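Local coordinates for hypothetical protein Rv2827c (Mycobacterium tuberculosis, PDB 1ZEL), which is of unknown function but probably binds DNA through a winged-helix domain and is related to the AbiEi family of antitoxins, at residues A[15-20]-A[56-61]. Numbering follows the deposited sequence. Where two conformers were deposited one is given.
Sequences PTWASR and RELRRI
Trp-17 and Glu-57 join two parts of what is probably the N-terminal winged-helix domain: the turn leading into helix 19-28 and residues 56-61 of the helix that precedes strand 64-66. The polar link is one hydrogen bond, from Trp-17 NE1 to Glu-57 OE2 at 2.9 Å, with an N-H...O angle of 158°. Glu-57 was deposited in two conformers and one is described, so its carboxylate details are less certain. OE2 sits at the edge of the indole, nearly in its plane, whereas NE1 approaches the carboxylate from above its plane; the two planes are 66° apart. Glu-57 has CG anti to its backbone N (chi1 -176°) and an extended chain beyond, and its side chain and that of Trp-17 slide past each other in opposite directions, Glu-57 CD coming to 3.5 Å from Trp-17 CZ2 on the benzo ring. The other carboxylate oxygen, OE1, forms a salt bridge with Arg-49, which also makes a cation-pi contact with Trp-17, so indole, carboxylate and guanidinium form a three-way cluster. The nearby positive charge would be expected to favour an ionised Glu-57.

Apolar contacts continue from this cluster. At the benzo end of the indole, Trp-17 CH2 meets Leu-58 CG at 3.9 Å, the two side chains crossing obliquely. Ala-18 CB lies over one face of the same indole, displaced toward the rim, and touches Leu-58 CD2 at 4.0 Å. Leu-58 itself is buried and also packs on Leu-64, tying this contact to the strand that follows the helix. Pro-15 touches both Glu-57 and Ile-61, its CG 3.6 Å from Glu-57 OE2. Its ring and Ile-61 reach toward each other tip to tip: Pro-15 CD stands only 3.3 Å from Ile-61 CD1, tighter than usual carbon-carbon contact.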
ATOM      1  N   PRO A  15      23.950  -3.170  28.354  1.00 25.76           N
ATOM      2  CA  PRO A  15      24.983  -3.978  29.008  1.00 25.38           C
ATOM      3  C   PRO A  15      26.295  -3.818  28.261  1.00 25.22           C
ATOM      4  O   PRO A  15      26.296  -3.662  27.036  1.00 24.34           O
ATOM      5  CB  PRO A  15      24.481  -5.410  28.848  1.00 26.36           C
ATOM      6  CG  PRO A  15      23.064  -5.302  28.440  1.00 27.73           C
ATOM      7  CD  PRO A  15      22.856  -3.980  27.805  1.00 25.31           C
ATOM      8  N   THR A  16      27.408  -3.890  28.987  1.00 24.57           N
ATOM      9  CA  THR A  16      28.721  -3.656  28.405  1.00 23.78           C
ATOM     10  C   THR A  16      29.031  -4.565  27.220  1.00 23.65           C
ATOM     11  O   THR A  16      29.606  -4.106  26.239  1.00 23.65           O
ATOM     12  CB  THR A  16      29.813  -3.704  29.489  1.00 23.70           C
ATOM     13  OG1 THR A  16      29.426  -2.831  30.563  1.00 24.83           O
ATOM     14  CG2 THR A  16      31.133  -3.241  28.949  1.00 23.36           C
ATOM     15  N   TRP A  17      28.625  -5.836  27.293  1.00 23.40           N
ATOM     16  CA  TRP A  17      28.839  -6.783  26.191  1.00 23.17           C
ATOM     17  C   TRP A  17      28.259  -6.259  24.888  1.00 23.27           C
ATOM     18  O   TRP A  17      28.808  -6.498  23.817  1.00 23.32           O
ATOM     19  CB  TRP A  17      28.296  -8.189  26.532  1.00 24.01           C
ATOM     20  CG  TRP A  17      26.777  -8.307  26.558  1.00 23.33           C
ATOM     21  CD1 TRP A  17      25.952  -8.264  27.666  1.00 23.07           C
ATOM     22  CD2 TRP A  17      25.925  -8.503  25.430  1.00 24.97           C
ATOM     23  NE1 TRP A  17      24.640  -8.409  27.279  1.00 24.77           N
ATOM     24  CE2 TRP A  17      24.592  -8.539  25.911  1.00 26.20           C
ATOM     25  CE3 TRP A  17      26.157  -8.646  24.053  1.00 24.22           C
ATOM     26  CZ2 TRP A  17      23.497  -8.725  25.067  1.00 25.62           C
ATOM     27  CZ3 TRP A  17      25.058  -8.808  23.207  1.00 24.47           C
ATOM     28  CH2 TRP A  17      23.741  -8.859  23.727  1.00 22.09           C
ATOM     29  N   ALA A  18      27.152  -5.522  24.993  1.00 23.43           N
ATOM     30  CA  ALA A  18      26.409  -5.017  23.829  1.00 23.44           C
ATOM     31  C   ALA A  18      26.777  -3.577  23.432  1.00 24.13           C
ATOM     32  O   ALA A  18      26.186  -3.014  22.514  1.00 23.56           O
ATOM     33  CB  ALA A  18      24.899  -5.111  24.102  1.00 22.99           C
ATOM     34  N   SER A  19      27.714  -2.963  24.138  1.00 24.32           N
ATOM     35  CA  SER A  19      27.991  -1.534  23.929  1.00 24.94           C
ATOM     36  C   SER A  19      28.355  -1.213  22.464  1.00 24.06           C
ATOM     37  O   SER A  19      27.768  -0.324  21.841  1.00 22.57           O
ATOM     38  CB  SER A  19      29.125  -1.104  24.850  1.00 25.47           C
ATOM     39  OG  SER A  19      29.292   0.295  24.811  1.00 29.67           O
ATOM     40  N   ARG A  20      29.325  -1.944  21.902  1.00 22.88           N
ATOM     41  CA  ARG A  20      29.726  -1.697  20.525  1.00 23.07           C
ATOM     42  C   ARG A  20      28.641  -2.072  19.533  1.00 23.26           C
ATOM     43  O   ARG A  20      28.507  -1.421  18.501  1.00 24.48           O
ATOM     44  CB  ARG A  20      31.040  -2.411  20.177  1.00 22.79           C
ATOM     45  CG  ARG A  20      32.209  -1.836  20.902  1.00 25.18           C
ATOM     46  CD  ARG A  20      33.534  -2.277  20.299  1.00 31.07           C
ATOM     47  NE  ARG A  20      34.565  -1.327  20.690  1.00 32.63           N
ATOM     48  CZ  ARG A  20      35.085  -1.275  21.908  1.00 33.06           C
ATOM     49  NH1 ARG A  20      34.676  -2.132  22.838  1.00 34.45           N
ATOM     50  NH2 ARG A  20      36.005  -0.365  22.199  1.00 29.42           N
ATOM     51  N   ARG A  56      17.772 -12.240  21.873  1.00 25.80           N
ATOM     52  CA  ARG A  56      16.749 -12.457  22.902  1.00 25.66           C
ATOM     53  C   ARG A  56      16.923 -11.416  23.994  1.00 24.24           C
ATOM     54  O   ARG A  56      15.952 -10.791  24.438  1.00 24.37           O
ATOM     55  CB  ARG A  56      16.945 -13.860  23.506  1.00 26.56           C
ATOM     56  CG  ARG A  56      15.713 -14.569  24.009  1.00 30.67           C
ATOM     57  CD  ARG A  56      15.769 -16.072  23.643  1.00 38.69           C
ATOM     58  NE  ARG A  56      17.025 -16.707  24.052  1.00 36.98           N
ATOM     59  CZ  ARG A  56      17.672 -17.621  23.335  1.00 38.41           C
ATOM     60  NH1 ARG A  56      17.191 -18.021  22.160  1.00 40.40           N
ATOM     61  NH2 ARG A  56      18.810 -18.134  23.788  1.00 38.64           N
ATOM     62  N   GLU A  57      18.163 -11.248  24.453  1.00 23.28           N
ATOM     63  CA  GLU A  57      18.452 -10.249  25.479  0.60 22.48           C
ATOM     64  C   GLU A  57      18.231  -8.825  24.975  1.00 22.24           C
ATOM     65  O   GLU A  57      17.670  -7.986  25.684  1.00 22.31           O
ATOM     66  CB  GLU A  57      19.869 -10.391  26.021  0.60 22.11           C
ATOM     67  CG  GLU A  57      20.167  -9.414  27.176  0.60 22.27           C
ATOM     68  CD  GLU A  57      21.507  -9.675  27.811  0.60 23.74           C
ATOM     69  OE1 GLU A  57      21.999 -10.788  27.602  0.60 22.24           O
ATOM     70  OE2 GLU A  57      22.070  -8.783  28.494  0.60 24.06           O
ATOM     71  N   LEU A  58      18.674  -8.544  23.760  1.00 21.60           N
ATOM     72  CA  LEU A  58      18.489  -7.211  23.194  1.00 22.21           C
ATOM     73  C   LEU A  58      17.002  -6.875  23.015  1.00 22.27           C
ATOM     74  O   LEU A  58      16.583  -5.697  23.149  1.00 22.79           O
ATOM     75  CB  LEU A  58      19.276  -7.098  21.869  1.00 21.86           C
ATOM     76  CG  LEU A  58      20.790  -6.914  22.033  1.00 21.18           C
ATOM     77  CD1 LEU A  58      21.514  -7.018  20.667  1.00 21.56           C
ATOM     78  CD2 LEU A  58      21.162  -5.574  22.734  1.00 20.08           C
ATOM     79  N   ARG A  59      16.218  -7.920  22.724  1.00 22.15           N
ATOM     80  CA  ARG A  59      14.761  -7.848  22.640  0.50 22.84           C
ATOM     81  C   ARG A  59      14.187  -7.552  24.033  1.00 23.37           C
ATOM     82  O   ARG A  59      13.346  -6.660  24.223  1.00 23.09           O
ATOM     83  CB  ARG A  59      14.235  -9.208  22.149  0.50 23.48           C
ATOM     84  CG  ARG A  59      13.238  -9.172  21.000  0.50 24.47           C
ATOM     85  CD  ARG A  59      12.297 -10.386  21.018  0.50 26.04           C
ATOM     86  NE  ARG A  59      12.966 -11.697  21.026  0.50 29.20           N
ATOM     87  CZ  ARG A  59      13.457 -12.304  19.943  0.50 27.89           C
ATOM     88  NH1 ARG A  59      14.035 -13.502  20.049  0.50 20.68           N
ATOM     89  NH2 ARG A  59      13.366 -11.714  18.753  0.50 16.70           N
ATOM     90  N   ARG A  60      14.645  -8.324  25.009  1.00 23.81           N
ATOM     91  CA  ARG A  60      14.144  -8.208  26.366  1.00 24.75           C
ATOM     92  C   ARG A  60      14.393  -6.817  26.897  1.00 24.79           C
ATOM     93  O   ARG A  60      13.507  -6.208  27.493  1.00 25.70           O
ATOM     94  CB  ARG A  60      14.800  -9.247  27.268  1.00 25.01           C
ATOM     95  CG  ARG A  60      14.296  -9.205  28.700  1.00 30.29           C
ATOM     96  CD  ARG A  60      15.060 -10.185  29.610  1.00 39.12           C
ATOM     97  NE  ARG A  60      16.457  -9.786  29.849  1.00 44.59           N
ATOM     98  CZ  ARG A  60      16.846  -8.825  30.691  1.00 45.13           C
ATOM     99  NH1 ARG A  60      15.960  -8.122  31.382  1.00 47.11           N
ATOM    100  NH2 ARG A  60      18.136  -8.552  30.829  1.00 45.54           N
ATOM    101  N   ILE A  61      15.582  -6.292  26.649  1.00 24.24           N
ATOM    102  CA  ILE A  61      15.911  -4.980  27.183  1.00 24.97           C
ATOM    103  C   ILE A  61      15.459  -3.815  26.304  1.00 24.39           C
ATOM    104  O   ILE A  61      15.492  -2.672  26.750  1.00 25.05           O
ATOM    105  CB  ILE A  61      17.394  -4.848  27.640  1.00 25.34           C
ATOM    106  CG1 ILE A  61      18.360  -4.863  26.475  1.00 28.46           C
ATOM    107  CG2 ILE A  61      17.752  -5.936  28.639  1.00 26.62           C
ATOM    108  CD1 ILE A  61      19.804  -4.804  26.934  1.00 32.44           C
TER